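Local coordinates for putative sugar binding protein (Geobacillus stearothermophilus, PDB 6GT9) that binds galactose, and probably glucose, as the sugar-binding component of what is probably a three-component sensing system linked to galactan utilization, at residues N42-L47 with T117-A122; V131-Y136 with V265-Y270; V231-H236 with K258-A263; D224-A229 with L249-R254. All blocks are in the same frame, centred on the assembly; numbering follows the deposited sequence.

Contact 1 (N42-L47 with T117-A122). With GAL (beta-D-galactopyranose), chain E.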
loop_
_atom_site.group_PDB
_atom_site.type_symbol
_atom_site.label_atom_id
_atom_site.label_comp_id
_atom_site.label_asym_id
_atom_site.label_seq_id
_atom_site.Cartn_x
_atom_site.Cartn_y
_atom_site.Cartn_z
ATOM N N ASN A 42 9.135 -6.040 -4.358
ATOM C CA ASN A 42 8.914 -4.795 -3.618
ATOM C C ASN A 42 9.093 -5.043 -2.125
ATOM O O ASN A 42 8.547 -6.005 -1.583
ATOM C CB ASN A 42 7.515 -4.251 -3.898
ATOM C CG ASN A 42 7.158 -3.067 -2.993
ATOM O OD1 ASN A 42 6.563 -3.240 -1.937
ATOM N ND2 ASN A 42 7.529 -1.872 -3.408
ATOM N N ASP A 43 9.836 -4.159 -1.445
ATOM C CA ASP A 43 10.205 -4.414 -0.046
ATOM C C ASP A 43 8.992 -4.542 0.868
ATOM O O ASP A 43 9.002 -5.332 1.823
ATOM C CB ASP A 43 11.118 -3.308 0.475
ATOM C CG ASP A 43 12.510 -3.372 -0.133
ATOM O OD1 ASP A 43 12.779 -4.343 -0.877
ATOM O OD2 ASP A 43 13.323 -2.470 0.150
ATOM N N TYR A 44 7.963 -3.738 0.633
ATOM C CA TYR A 44 6.777 -3.822 1.481
ATOM C C TYR A 44 6.064 -5.159 1.280
ATOM O O TYR A 44 5.674 -5.825 2.251
ATOM C CB TYR A 44 5.855 -2.629 1.183
ATOM C CG TYR A 44 4.457 -2.705 1.799
ATOM C CD1 TYR A 44 3.442 -3.406 1.168
ATOM C CD2 TYR A 44 4.151 -2.039 2.993
ATOM C CE1 TYR A 44 2.167 -3.482 1.715
ATOM C CE2 TYR A 44 2.878 -2.102 3.545
ATOM C CZ TYR A 44 1.890 -2.828 2.897
ATOM O OH TYR A 44 0.612 -2.913 3.412
ATOM N N TRP A 45 5.912 -5.581 0.024
ATOM C CA TRP A 45 5.231 -6.843 -0.259
ATOM C C TRP A 45 6.018 -8.056 0.228
ATOM O O TRP A 45 5.422 -9.096 0.539
ATOM C CB TRP A 45 4.921 -6.927 -1.757
ATOM C CG TRP A 45 3.642 -6.242 -1.988
ATOM C CD1 TRP A 45 3.458 -4.984 -2.447
ATOM C CD2 TRP A 45 2.354 -6.739 -1.641
ATOM N NE1 TRP A 45 2.122 -4.670 -2.461
ATOM C CE2 TRP A 45 1.420 -5.730 -1.955
ATOM C CE3 TRP A 45 1.891 -7.953 -1.124
ATOM C CZ2 TRP A 45 0.051 -5.890 -1.759
ATOM C CZ3 TRP A 45 0.530 -8.118 -0.939
ATOM C CH2 TRP A 45 -0.375 -7.092 -1.263
ATOM N N ARG A 46 7.343 -7.952 0.331
ATOM C CA ARG A 46 8.092 -9.054 0.930
ATOM C C ARG A 46 7.814 -9.159 2.428
ATOM O O ARG A 46 7.888 -10.253 2.999
ATOM C CB ARG A 46 9.591 -8.884 0.658
ATOM C CG ARG A 46 10.023 -9.164 -0.782
ATOM C CD ARG A 46 9.976 -10.656 -1.145
ATOM N NE ARG A 46 10.625 -10.932 -2.428
ATOM C CZ ARG A 46 10.566 -12.096 -3.078
ATOM N NH1 ARG A 46 9.878 -13.112 -2.579
ATOM N NH2 ARG A 46 11.202 -12.244 -4.239
ATOM N N LEU A 47 7.496 -8.041 3.083
ATOM C CA LEU A 47 7.058 -8.103 4.476
ATOM C C LEU A 47 5.703 -8.785 4.594
ATOM O O LEU A 47 5.486 -9.585 5.511
ATOM C CB LEU A 47 6.982 -6.699 5.078
ATOM C CG LEU A 47 8.291 -6.051 5.511
ATOM C CD1 LEU A 47 8.009 -4.694 6.185
ATOM C CD2 LEU A 47 9.056 -6.971 6.446
ATOM N N THR A 117 -9.150 -10.397 -0.310
ATOM C CA THR A 117 -8.360 -9.251 -0.710
ATOM C C THR A 117 -7.465 -8.817 0.443
ATOM O O THR A 117 -7.807 -8.978 1.618
ATOM C CB THR A 117 -9.251 -8.094 -1.168
ATOM O OG1 THR A 117 -10.272 -7.842 -0.190
ATOM C CG2 THR A 117 -9.910 -8.465 -2.480
ATOM N N ILE A 118 -6.305 -8.272 0.088
ATOM C CA ILE A 118 -5.281 -7.869 1.045
ATOM C C ILE A 118 -4.730 -6.518 0.604
ATOM O O ILE A 118 -4.577 -6.270 -0.599
ATOM C CB ILE A 118 -4.167 -8.938 1.152
ATOM C CG1 ILE A 118 -3.123 -8.567 2.209
ATOM C CG2 ILE A 118 -3.489 -9.203 -0.220
ATOM C CD1 ILE A 118 -2.224 -9.720 2.552
ATOM N N ASP A 119 -4.491 -5.626 1.577
ATOM C CA ASP A 119 -3.784 -4.357 1.366
ATOM C C ASP A 119 -4.619 -3.336 0.599
ATOM O O ASP A 119 -4.592 -2.145 0.914
ATOM C CB ASP A 119 -2.432 -4.612 0.651
ATOM C CG ASP A 119 -1.711 -3.324 0.246
ATOM O OD1 ASP A 119 -1.947 -2.841 -0.885
ATOM O OD2 ASP A 119 -0.893 -2.807 1.048
ATOM N N THR A 120 -5.354 -3.779 -0.410
ATOM C CA THR A 120 -6.234 -2.934 -1.213
ATOM C C THR A 120 -7.524 -3.711 -1.437
ATOM O O THR A 120 -7.475 -4.849 -1.918
ATOM C CB THR A 120 -5.588 -2.592 -2.575
ATOM O OG1 THR A 120 -4.280 -2.030 -2.379
ATOM C CG2 THR A 120 -6.469 -1.640 -3.388
ATOM N N ASP A 121 -8.670 -3.117 -1.114
ATOM C CA ASP A 121 -9.926 -3.855 -1.215
ATOM C C ASP A 121 -10.628 -3.637 -2.556
ATOM O O ASP A 121 -10.460 -2.603 -3.209
ATOM C CB ASP A 121 -10.882 -3.467 -0.076
ATOM C CG ASP A 121 -11.994 -4.488 0.123
ATOM O OD1 ASP A 121 -11.886 -5.610 -0.434
ATOM O OD2 ASP A 121 -12.972 -4.198 0.854
ATOM N N ALA A 122 -11.443 -4.627 -2.951
ATOM C CA ALA A 122 -12.429 -4.484 -4.025
ATOM C C ALA A 122 -13.825 -4.698 -3.439
ATOM O O ALA A 122 -14.462 -5.737 -3.674
ATOM C CB ALA A 122 -12.163 -5.456 -5.175
HETATM C C1 GAL E . 2.508 0.473 0.201
HETATM C C2 GAL E . 1.275 -0.203 -0.367
HETATM C C3 GAL E . 1.641 -1.463 -1.170
HETATM C C4 GAL E . 2.638 -1.115 -2.263
HETATM C C5 GAL E . 3.824 -0.362 -1.682
HETATM C C6 GAL E . 4.767 0.173 -2.761
HETATM O O1 GAL E . 2.131 1.639 0.906
HETATM O O2 GAL E . 0.378 -0.595 0.682
HETATM O O3 GAL E . 0.509 -1.952 -1.823
HETATM O O4 GAL E . 2.012 -0.313 -3.269
HETATM O O5 GAL E . 3.418 0.810 -0.866
HETATM O O6 GAL E . 6.016 0.525 -2.208
#

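Contact 2 (V131-Y136 with V265-Y270). With GAL (beta-D-galactopyranose), chain E.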
loop_
_atom_site.group_PDB
_atom_site.type_symbol
_atom_site.label_atom_id
_atom_site.label_comp_id
_atom_site.label_asym_id
_atom_site.label_seq_id
_atom_site.Cartn_x
_atom_site.Cartn_y
_atom_site.Cartn_z
ATOM N N VAL A 131 -8.488 -7.916 4.242
ATOM C CA VAL A 131 -7.589 -7.600 5.358
ATOM C C VAL A 131 -6.609 -6.540 4.876
ATOM O O VAL A 131 -5.778 -6.805 4.001
ATOM C CB VAL A 131 -6.829 -8.822 5.887
ATOM C CG1 VAL A 131 -6.108 -8.458 7.181
ATOM C CG2 VAL A 131 -7.776 -9.989 6.114
ATOM N N GLY A 132 -6.674 -5.355 5.456
ATOM C CA GLY A 132 -5.767 -4.308 5.030
ATOM C C GLY A 132 -6.147 -3.006 5.686
ATOM O O GLY A 132 -7.150 -2.902 6.400
ATOM N N THR A 133 -5.316 -2.014 5.435
ATOM C CA THR A 133 -5.577 -0.677 5.940
ATOM C C THR A 133 -6.896 -0.155 5.385
ATOM O O THR A 133 -7.308 -0.495 4.274
ATOM C CB THR A 133 -4.421 0.252 5.558
ATOM O OG1 THR A 133 -3.197 -0.258 6.102
ATOM C CG2 THR A 133 -4.646 1.671 6.079
ATOM N N ASP A 134 -7.590 0.647 6.201
ATOM C CA ASP A 134 -8.605 1.560 5.692
ATOM C C ASP A 134 -7.895 2.675 4.928
ATOM O O ASP A 134 -7.461 3.671 5.522
ATOM C CB ASP A 134 -9.453 2.122 6.838
ATOM C CG ASP A 134 -10.563 3.041 6.355
ATOM O OD1 ASP A 134 -10.453 3.607 5.254
ATOM O OD2 ASP A 134 -11.567 3.194 7.076
ATOM N N ASN A 135 -7.792 2.532 3.606
ATOM C CA ASN A 135 -6.884 3.391 2.839
ATOM C C ASN A 135 -7.377 4.834 2.753
ATOM O O ASN A 135 -6.565 5.769 2.796
ATOM C CB ASN A 135 -6.668 2.793 1.452
ATOM C CG ASN A 135 -5.760 1.602 1.500
ATOM O OD1 ASN A 135 -4.622 1.709 1.978
ATOM N ND2 ASN A 135 -6.249 0.444 1.037
ATOM N N TYR A 136 -8.694 5.038 2.606
ATOM C CA TYR A 136 -9.231 6.396 2.637
ATOM C C TYR A 136 -8.844 7.088 3.932
ATOM O O TYR A 136 -8.381 8.235 3.934
ATOM C CB TYR A 136 -10.758 6.395 2.499
ATOM C CG TYR A 136 -11.321 7.811 2.644
ATOM C CD1 TYR A 136 -11.419 8.651 1.542
ATOM C CD2 TYR A 136 -11.711 8.317 3.883
ATOM C CE1 TYR A 136 -11.909 9.954 1.661
ATOM C CE2 TYR A 136 -12.197 9.626 4.011
ATOM C CZ TYR A 136 -12.299 10.431 2.891
ATOM O OH TYR A 136 -12.773 11.727 2.985
ATOM N N VAL A 265 2.855 7.327 7.686
ATOM C CA VAL A 265 1.639 6.593 8.014
ATOM C C VAL A 265 1.975 5.118 8.203
ATOM O O VAL A 265 2.536 4.472 7.306
ATOM C CB VAL A 265 0.568 6.781 6.931
ATOM C CG1 VAL A 265 -0.719 6.053 7.335
ATOM C CG2 VAL A 265 0.304 8.277 6.719
ATOM N N VAL A 266 1.613 4.576 9.367
ATOM C CA VAL A 266 1.946 3.192 9.688
ATOM C C VAL A 266 0.946 2.255 9.027
ATOM O O VAL A 266 -0.255 2.534 8.984
ATOM C CB VAL A 266 1.972 2.983 11.211
ATOM C CG1 VAL A 266 2.301 1.531 11.545
ATOM C CG2 VAL A 266 2.985 3.931 11.854
ATOM N N GLN A 267 1.442 1.143 8.496
ATOM C CA GLN A 267 0.584 0.023 8.135
ATOM C C GLN A 267 1.118 -1.222 8.825
ATOM O O GLN A 267 2.184 -1.205 9.440
ATOM C CB GLN A 267 0.516 -0.193 6.616
ATOM C CG GLN A 267 -0.103 0.943 5.800
ATOM C CD GLN A 267 -0.393 0.515 4.376
ATOM O OE1 GLN A 267 -1.505 0.088 4.058
ATOM N NE2 GLN A 267 0.622 0.586 3.516
ATOM N N GLU A 268 0.391 -2.332 8.702
ATOM C CA GLU A 268 0.797 -3.594 9.313
ATOM C C GLU A 268 0.901 -4.672 8.240
ATOM O O GLU A 268 0.066 -5.589 8.190
ATOM C CB GLU A 268 -0.185 -4.022 10.405
ATOM C CG GLU A 268 -0.432 -2.979 11.493
ATOM C CD GLU A 268 0.813 -2.621 12.297
ATOM O OE1 GLU A 268 1.839 -3.337 12.207
ATOM O OE2 GLU A 268 0.752 -1.614 13.046
ATOM N N PRO A 269 1.921 -4.597 7.369
ATOM C CA PRO A 269 2.007 -5.586 6.276
ATOM C C PRO A 269 2.133 -7.025 6.748
ATOM O O PRO A 269 1.464 -7.911 6.196
ATOM C CB PRO A 269 3.252 -5.132 5.487
ATOM C CG PRO A 269 3.978 -4.143 6.397
ATOM C CD PRO A 269 2.922 -3.523 7.221
ATOM N N TYR A 270 3.006 -7.295 7.721
ATOM C CA TYR A 270 3.155 -8.660 8.216
ATOM C C TYR A 270 1.823 -9.191 8.720
ATOM O O TYR A 270 1.447 -10.338 8.436
ATOM C CB TYR A 270 4.200 -8.701 9.334
ATOM C CG TYR A 270 4.449 -10.075 9.937
ATOM C CD1 TYR A 270 3.569 -10.624 10.867
ATOM C CD2 TYR A 270 5.589 -10.794 9.613
ATOM C CE1 TYR A 270 3.801 -11.860 11.418
ATOM C CE2 TYR A 270 5.833 -12.030 10.167
ATOM C CZ TYR A 270 4.937 -12.557 11.069
ATOM O OH TYR A 270 5.177 -13.791 11.621
HETATM C C1 GAL E . 2.508 0.473 0.201
HETATM C C2 GAL E . 1.275 -0.203 -0.367
HETATM C C3 GAL E . 1.641 -1.463 -1.170
HETATM C C4 GAL E . 2.638 -1.115 -2.263
HETATM C C5 GAL E . 3.824 -0.362 -1.682
HETATM C C6 GAL E . 4.767 0.173 -2.761
HETATM O O1 GAL E . 2.131 1.639 0.906
HETATM O O2 GAL E . 0.378 -0.595 0.682
HETATM O O3 GAL E . 0.509 -1.952 -1.823
HETATM O O4 GAL E . 2.012 -0.313 -3.269
HETATM O O5 GAL E . 3.418 0.810 -0.866
HETATM O O6 GAL E . 6.016 0.525 -2.208
HETATM O O HOH W 1 -2.395 -1.514 8.338
HETATM O O HOH W 2 -3.400 -1.813 3.177
#

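Contact 3 (V231-H236 with K258-A263)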
loop_
_atom_site.group_PDB
_atom_site.type_symbol
_atom_site.label_atom_id
_atom_site.label_comp_id
_atom_site.label_asym_id
_atom_site.label_seq_id
_atom_site.Cartn_x
_atom_site.Cartn_y
_atom_site.Cartn_z
ATOM N N VAL A 231 16.165 13.508 -2.859
ATOM C CA VAL A 231 16.275 14.714 -3.674
ATOM C C VAL A 231 16.375 15.957 -2.791
ATOM O O VAL A 231 17.181 16.861 -3.052
ATOM C CB VAL A 231 15.090 14.783 -4.655
ATOM C CG1 VAL A 231 15.049 16.134 -5.361
ATOM C CG2 VAL A 231 15.213 13.671 -5.672
ATOM N N VAL A 232 15.577 16.013 -1.722
ATOM C CA VAL A 232 15.612 17.157 -0.815
ATOM C C VAL A 232 16.999 17.306 -0.201
ATOM O O VAL A 232 17.541 18.417 -0.111
ATOM C CB VAL A 232 14.521 17.009 0.266
ATOM C CG1 VAL A 232 14.710 18.030 1.396
ATOM C CG2 VAL A 232 13.150 17.161 -0.359
ATOM N N GLU A 233 17.603 16.191 0.218
ATOM C CA GLU A 233 18.912 16.270 0.857
ATOM C C GLU A 233 20.003 16.683 -0.123
ATOM O O GLU A 233 20.987 17.307 0.288
ATOM C CB GLU A 233 19.263 14.938 1.522
ATOM C CG GLU A 233 18.479 14.683 2.796
ATOM C CD GLU A 233 19.059 13.564 3.651
ATOM O OE1 GLU A 233 18.561 13.360 4.785
ATOM O OE2 GLU A 233 20.003 12.882 3.192
ATOM N N GLN A 234 19.852 16.359 -1.412
ATOM C CA GLN A 234 20.863 16.764 -2.385
ATOM C C GLN A 234 20.867 18.267 -2.610
ATOM O O GLN A 234 21.919 18.840 -2.925
ATOM C CB GLN A 234 20.658 16.042 -3.714
ATOM C CG GLN A 234 20.792 14.534 -3.620
ATOM C CD GLN A 234 20.786 13.860 -4.974
ATOM O OE1 GLN A 234 19.935 14.145 -5.826
ATOM N NE2 GLN A 234 21.719 12.936 -5.172
ATOM N N PHE A 235 19.711 18.921 -2.485
ATOM C CA PHE A 235 19.705 20.381 -2.492
ATOM C C PHE A 235 20.370 20.934 -1.237
ATOM O O PHE A 235 21.173 21.875 -1.312
ATOM C CB PHE A 235 18.276 20.903 -2.611
ATOM C CG PHE A 235 17.717 20.847 -4.005
ATOM C CD1 PHE A 235 18.037 21.824 -4.935
ATOM C CD2 PHE A 235 16.858 19.829 -4.380
ATOM C CE1 PHE A 235 17.516 21.784 -6.212
ATOM C CE2 PHE A 235 16.332 19.782 -5.655
ATOM C CZ PHE A 235 16.663 20.762 -6.574
ATOM N N HIS A 236 20.073 20.345 -0.083
ATOM C CA HIS A 236 20.499 20.864 1.209
ATOM C C HIS A 236 20.242 22.369 1.286
ATOM O O HIS A 236 21.153 23.185 1.453
ATOM C CB HIS A 236 21.967 20.540 1.493
ATOM C CG HIS A 236 22.318 20.611 2.948
ATOM N ND1 HIS A 236 22.476 21.806 3.620
ATOM C CD2 HIS A 236 22.511 19.634 3.868
ATOM C CE1 HIS A 236 22.766 21.563 4.886
ATOM N NE2 HIS A 236 22.793 20.253 5.062
ATOM N N LYS A 258 16.717 11.312 11.114
ATOM C CA LYS A 258 17.541 12.425 10.661
ATOM C C LYS A 258 16.776 13.735 10.583
ATOM O O LYS A 258 17.410 14.790 10.458
ATOM C CB LYS A 258 18.139 12.122 9.289
ATOM C CG LYS A 258 19.409 11.292 9.328
ATOM C CD LYS A 258 19.719 10.660 7.973
ATOM C CE LYS A 258 20.647 11.509 7.115
ATOM N NZ LYS A 258 20.089 12.861 6.832
ATOM N N GLY A 259 15.447 13.699 10.642
ATOM C CA GLY A 259 14.639 14.892 10.501
ATOM C C GLY A 259 14.278 15.249 9.076
ATOM O O GLY A 259 13.474 16.167 8.871
ATOM N N THR A 260 14.834 14.540 8.089
ATOM C CA THR A 260 14.523 14.820 6.690
ATOM C C THR A 260 13.055 14.553 6.385
ATOM O O THR A 260 12.389 15.363 5.731
ATOM C CB THR A 260 15.413 13.976 5.785
ATOM O OG1 THR A 260 16.779 14.113 6.199
ATOM C CG2 THR A 260 15.259 14.416 4.346
ATOM N N ILE A 261 12.541 13.392 6.825
ATOM C CA ILE A 261 11.111 13.095 6.801
ATOM C C ILE A 261 10.505 13.521 8.129
ATOM O O ILE A 261 11.090 13.298 9.193
ATOM C CB ILE A 261 10.871 11.596 6.516
ATOM C CG1 ILE A 261 11.353 11.274 5.094
ATOM C CG2 ILE A 261 9.409 11.224 6.708
ATOM C CD1 ILE A 261 11.173 9.821 4.676
ATOM N N ALA A 262 9.334 14.152 8.074
ATOM C CA ALA A 262 8.664 14.630 9.280
ATOM C C ALA A 262 7.680 13.627 9.867
ATOM O O ALA A 262 7.465 13.610 11.089
ATOM C CB ALA A 262 7.919 15.933 8.984
ATOM N N ALA A 263 7.053 12.799 9.035
ATOM C CA ALA A 263 6.016 11.918 9.544
ATOM C C ALA A 263 5.819 10.784 8.557
ATOM O O ALA A 263 6.225 10.873 7.399
ATOM C CB ALA A 263 4.698 12.659 9.748
#

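Contact 4 (D224-A229 with L249-R254)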
loop_
_atom_site.group_PDB
_atom_site.type_symbol
_atom_site.label_atom_id
_atom_site.label_comp_id
_atom_site.label_asym_id
_atom_site.label_seq_id
_atom_site.Cartn_x
_atom_site.Cartn_y
_atom_site.Cartn_z
ATOM N N ASP A 224 7.940 6.252 -1.732
ATOM C CA ASP A 224 7.825 7.598 -2.279
ATOM C C ASP A 224 8.611 8.610 -1.454
ATOM O O ASP A 224 9.396 9.398 -2.001
ATOM C CB ASP A 224 6.355 7.996 -2.352
ATOM C CG ASP A 224 5.585 7.155 -3.322
ATOM O OD1 ASP A 224 6.181 6.735 -4.333
ATOM O OD2 ASP A 224 4.380 6.932 -3.089
ATOM N N ALA A 225 8.392 8.626 -0.137
ATOM C CA ALA A 225 9.059 9.630 0.695
ATOM C C ALA A 225 10.561 9.390 0.748
ATOM O O ALA A 225 11.341 10.330 0.950
ATOM C CB ALA A 225 8.458 9.625 2.098
ATOM N N ILE A 226 10.986 8.143 0.549
ATOM C CA ILE A 226 12.409 7.862 0.416
ATOM C C ILE A 226 12.964 8.527 -0.835
ATOM O O ILE A 226 14.036 9.146 -0.801
ATOM C CB ILE A 226 12.642 6.342 0.411
ATOM C CG1 ILE A 226 12.353 5.769 1.797
ATOM C CG2 ILE A 226 14.072 6.013 -0.056
ATOM C CD1 ILE A 226 12.125 4.263 1.786
ATOM N N GLY A 227 12.239 8.426 -1.954
ATOM C CA GLY A 227 12.670 9.107 -3.166
ATOM C C GLY A 227 12.720 10.615 -2.995
ATOM O O GLY A 227 13.675 11.268 -3.425
ATOM N N VAL A 228 11.707 11.183 -2.344
ATOM C CA VAL A 228 11.682 12.628 -2.130
ATOM C C VAL A 228 12.823 13.055 -1.222
ATOM O O VAL A 228 13.512 14.046 -1.496
ATOM C CB VAL A 228 10.324 13.056 -1.556
ATOM C CG1 VAL A 228 10.328 14.566 -1.275
ATOM C CG2 VAL A 228 9.218 12.668 -2.496
ATOM N N ALA A 229 13.055 12.311 -0.138
ATOM C CA ALA A 229 14.067 12.719 0.829
ATOM C C ALA A 229 15.453 12.748 0.196
ATOM O O ALA A 229 16.258 13.640 0.489
ATOM C CB ALA A 229 14.048 11.787 2.036
ATOM N N LEU A 249 9.481 1.281 6.354
ATOM C CA LEU A 249 10.681 0.610 5.892
ATOM C C LEU A 249 11.906 1.257 6.534
ATOM O O LEU A 249 11.876 2.445 6.881
ATOM C CB LEU A 249 10.782 0.671 4.365
ATOM C CG LEU A 249 9.668 -0.106 3.646
ATOM C CD1 LEU A 249 9.734 0.095 2.149
ATOM C CD2 LEU A 249 9.719 -1.591 4.003
ATOM N N PRO A 250 12.990 0.494 6.709
ATOM C CA PRO A 250 14.182 1.027 7.401
ATOM C C PRO A 250 14.665 2.387 6.915
ATOM O O PRO A 250 15.003 3.230 7.755
ATOM C CB PRO A 250 15.232 -0.060 7.139
ATOM C CG PRO A 250 14.426 -1.326 7.061
ATOM C CD PRO A 250 13.112 -0.948 6.417
ATOM N N GLU A 251 14.715 2.627 5.596
ATOM C CA GLU A 251 15.197 3.920 5.100
ATOM C C GLU A 251 14.277 5.057 5.528
ATOM O O GLU A 251 14.746 6.165 5.816
ATOM C CB GLU A 251 15.325 3.911 3.575
ATOM C CG GLU A 251 16.318 2.921 3.001
ATOM C CD GLU A 251 16.066 2.642 1.522
ATOM O OE1 GLU A 251 16.771 3.229 0.673
ATOM O OE2 GLU A 251 15.151 1.842 1.211
ATOM N N THR A 252 12.964 4.804 5.563
ATOM C CA THR A 252 12.027 5.809 6.060
ATOM C C THR A 252 12.318 6.151 7.514
ATOM O O THR A 252 12.413 7.330 7.877
ATOM C CB THR A 252 10.585 5.317 5.912
ATOM O OG1 THR A 252 10.247 5.227 4.526
ATOM C CG2 THR A 252 9.614 6.280 6.610
ATOM N N ILE A 253 12.470 5.128 8.362
ATOM C CA ILE A 253 12.741 5.377 9.779
ATOM C C ILE A 253 14.035 6.165 9.946
ATOM O O ILE A 253 14.116 7.094 10.763
ATOM C CB ILE A 253 12.783 4.054 10.565
ATOM C CG1 ILE A 253 11.429 3.340 10.501
ATOM C CG2 ILE A 253 13.210 4.297 12.008
ATOM C CD1 ILE A 253 10.265 4.186 10.932
ATOM N N ARG A 254 15.065 5.804 9.175
ATOM C CA ARG A 254 16.332 6.528 9.229
ATOM C C ARG A 254 16.140 8.008 8.911
ATOM O O ARG A 254 16.606 8.883 9.653
ATOM C CB ARG A 254 17.327 5.890 8.258
ATOM C CG ARG A 254 18.681 6.560 8.272
ATOM C CD ARG A 254 19.221 6.627 9.696
ATOM N NE ARG A 254 20.474 7.372 9.768
ATOM C CZ ARG A 254 20.701 8.383 10.601
ATOM N NH1 ARG A 254 19.760 8.773 11.457
ATOM N NH2 ARG A 254 21.877 8.996 10.583
HETATM O O HOH W 3 9.027 6.116 2.054
#

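Contact 1 (N42-L47 with T117-A122)
Tyr44 and Asp119 reach each other from opposite directions beside the bound galactose. The phenol OH of Tyr44 gives a weak hydrogen bond to Asp119 OD2 at 2.8 Å, and the same oxygen accepts from the sugar hydroxyl O2 over 2.6 Å, so two donors share one carboxylate oxygen. The tyrosine ring also lies under the sugar: C1 of galactose stands 3.9 Å above the ring plane, over its centre. Trp45 brings the far rim of its indole to the aspartate, CZ2 lying 3.7 Å from Asp119 CB, while CG2 of Ile118 meets CH2 at the ring edge, close to its plane. On the helix side Asn42 ND2 donates to galactose O6 at 3.1 Å.

The second shell fixes these groups. With CG anti to the backbone N (chi1 172°), the Asn42 amide can cap its own helix: OD1 takes the N-H of Trp45 on an in-plane lone pair (3.1 Å) and, weakly, that of Tyr44, which leaves ND2 directed at the sugar. Thr120 OG1 donates to Asp119 OD1 on the anti side, 33° out of the carboxylate plane, and Gln94 donates to that same oxygen. Polar side chains binding the hydroxyls and an aromatic ring packed on the pyranose, in a pocket at strand ends, are as in the sugar sites of periplasmic binding proteins.

Contact 2 (V131-Y136 with V265-Y270)
Gln267 crosses Thr133 at about a right angle, and its chain can be followed from backbone to sugar. CB lies 3.7 Å from Thr133 OG1, and CG comes closer to that hydroxyl, at 3.3 Å. Beyond CG the chain is extended (chi2 -168°), which carries the amide past the threonine to the galactose. There the two ends of the amide divide the work. OE1 accepts from Thr133 OG1 at 2.7 Å, in the carbonyl plane and on a lone pair; NE2 donates to galactose O2 at 3.1 Å along a nearly straight N-H line (172°), and also to Asp247. Thr133 thus acts from the second shell, holding the amide in the orientation that offers its NH2 to the sugar. A water donates to Thr133 OG1 and accepts from Glu268 N at 2.9 Å, tying the hydroxyl to the backbone of the opposite segment. A leucine in place of Gln267 would probably leave galactose O2 without this N-H and the Thr133 hydroxyl without its carbonyl acceptor. Nearby, the Asn135 amide is engaged by Arg171 and by the backbone O of Asp119. The contact joins two strand-to-helix turns: strand 129-132 leads into helix 135-149, and strand 263-266, from the other sheet, into helix 269-284. Met272 of that second helix packs on Thr133, and Tyr44 of helix 43-59 lies against Gln267.

Contact 3 (V231-H236 with K258-A263)
Glu233 OE1 is the acceptor on which this surface contact converges, reached by both Thr260 and Lys258. Thr260 OG1 donates to it, though the 2.4 Å separation is very short and its exact length is doubtful. Lys258 NZ approaches the same oxygen to 2.6 Å, forming a salt bridge, and comes in from above the carboxylate plane, 35° out of it. The other oxygen, OE2, stands farther from the ammonium, 3.6 Å from Lys258 NZ, so the bridge is one-sided. The nearby ammonium would be expected to favour the charged carboxylate.

The glutamate extends beyond CG (chi2 -165°) and spans the gap between helix 224-235 and the turn after helix 250-258; the lysine instead bends at its last two torsions, which folds NZ back onto the carboxylate. Thr260 crosses the glutamate at about a right angle: its hydroxyl meets the acid, while CG2 rests 3.6 Å from Glu233 CG, adding an apolar touch beside the polar one. Tyr255 of helix 250-258 packs against both Glu233 and Thr260. Between the two donors, Gly259 ends helix 250-258 in a Schellman motif, its positive phi turning the chain toward strand 263-266. The whole is an ion pair and hydroxyl bond joining one helix near its C-terminal end to the helix-to-strand turn of the next beta-alpha unit, in the parallel part of a periplasmic binding protein domain.

Contact 4 (D224-A229 with L249-R254)
Ile226 points its side chain between Glu251 and Thr252, crossing both at about a right angle. CG1 lies anti to the carbonyl carbon (chi1 -69°), and the longer branch runs on to CD1, which reaches across to helix 250-258. That methyl sits 3.7 Å from Glu251 CB and 3.5 Å from Thr252 OG1, so it touches one aliphatic carbon and one hydroxyl. The other branch, CG2, faces the glutamate's acid end, 3.9 Å from Glu251 OE1. Glu251 passes over the isoleucine with its carboxylate, whose OE2 is held in a salt bridge by Arg197; the guanidinium-bearing residue itself also packs on Ile226. Beside the methyl, a water makes a second link: it donates to Thr252 OG1 at 2.9 Å and accepts from the backbone N of Ile226 at 3.2 Å, serving an N-H in the first turn of helix 224-235. Cutting Ile226 back to an alanine removes CG1, CG2 and CD1, and is likely to open a gap against Glu251 CB and Thr252 OG1. The direct contact is thus van der Waals packing of the isoleucine against an aliphatic carbon and polar oxygens, and the polar link between the segments runs through the water.

In the fold
Contacts 1, 2 and 4 are buried, whereas contact 3 lies on the surface, its centre about 22 Å from that of the chain. Contacts 1 and 2 both reach galactose and meet in one sheet, where strands 115-118 and 129-132 are neighbours; their chemistry is polar and ligand-directed. Contact 2 also brings in strand 263-266 of the second sheet. Contacts 3 and 4 share helix 224-235, their centres about 9 Å apart, and touch through Ile261 and Thr260 against Ala225 and Ala229. Contact 4 packs an isoleucine and a water near the sugar end of this helix; contact 3 uses charge at its far end. Leu249 of contact 4 packs on Asp43 and Leu47 of contact 1.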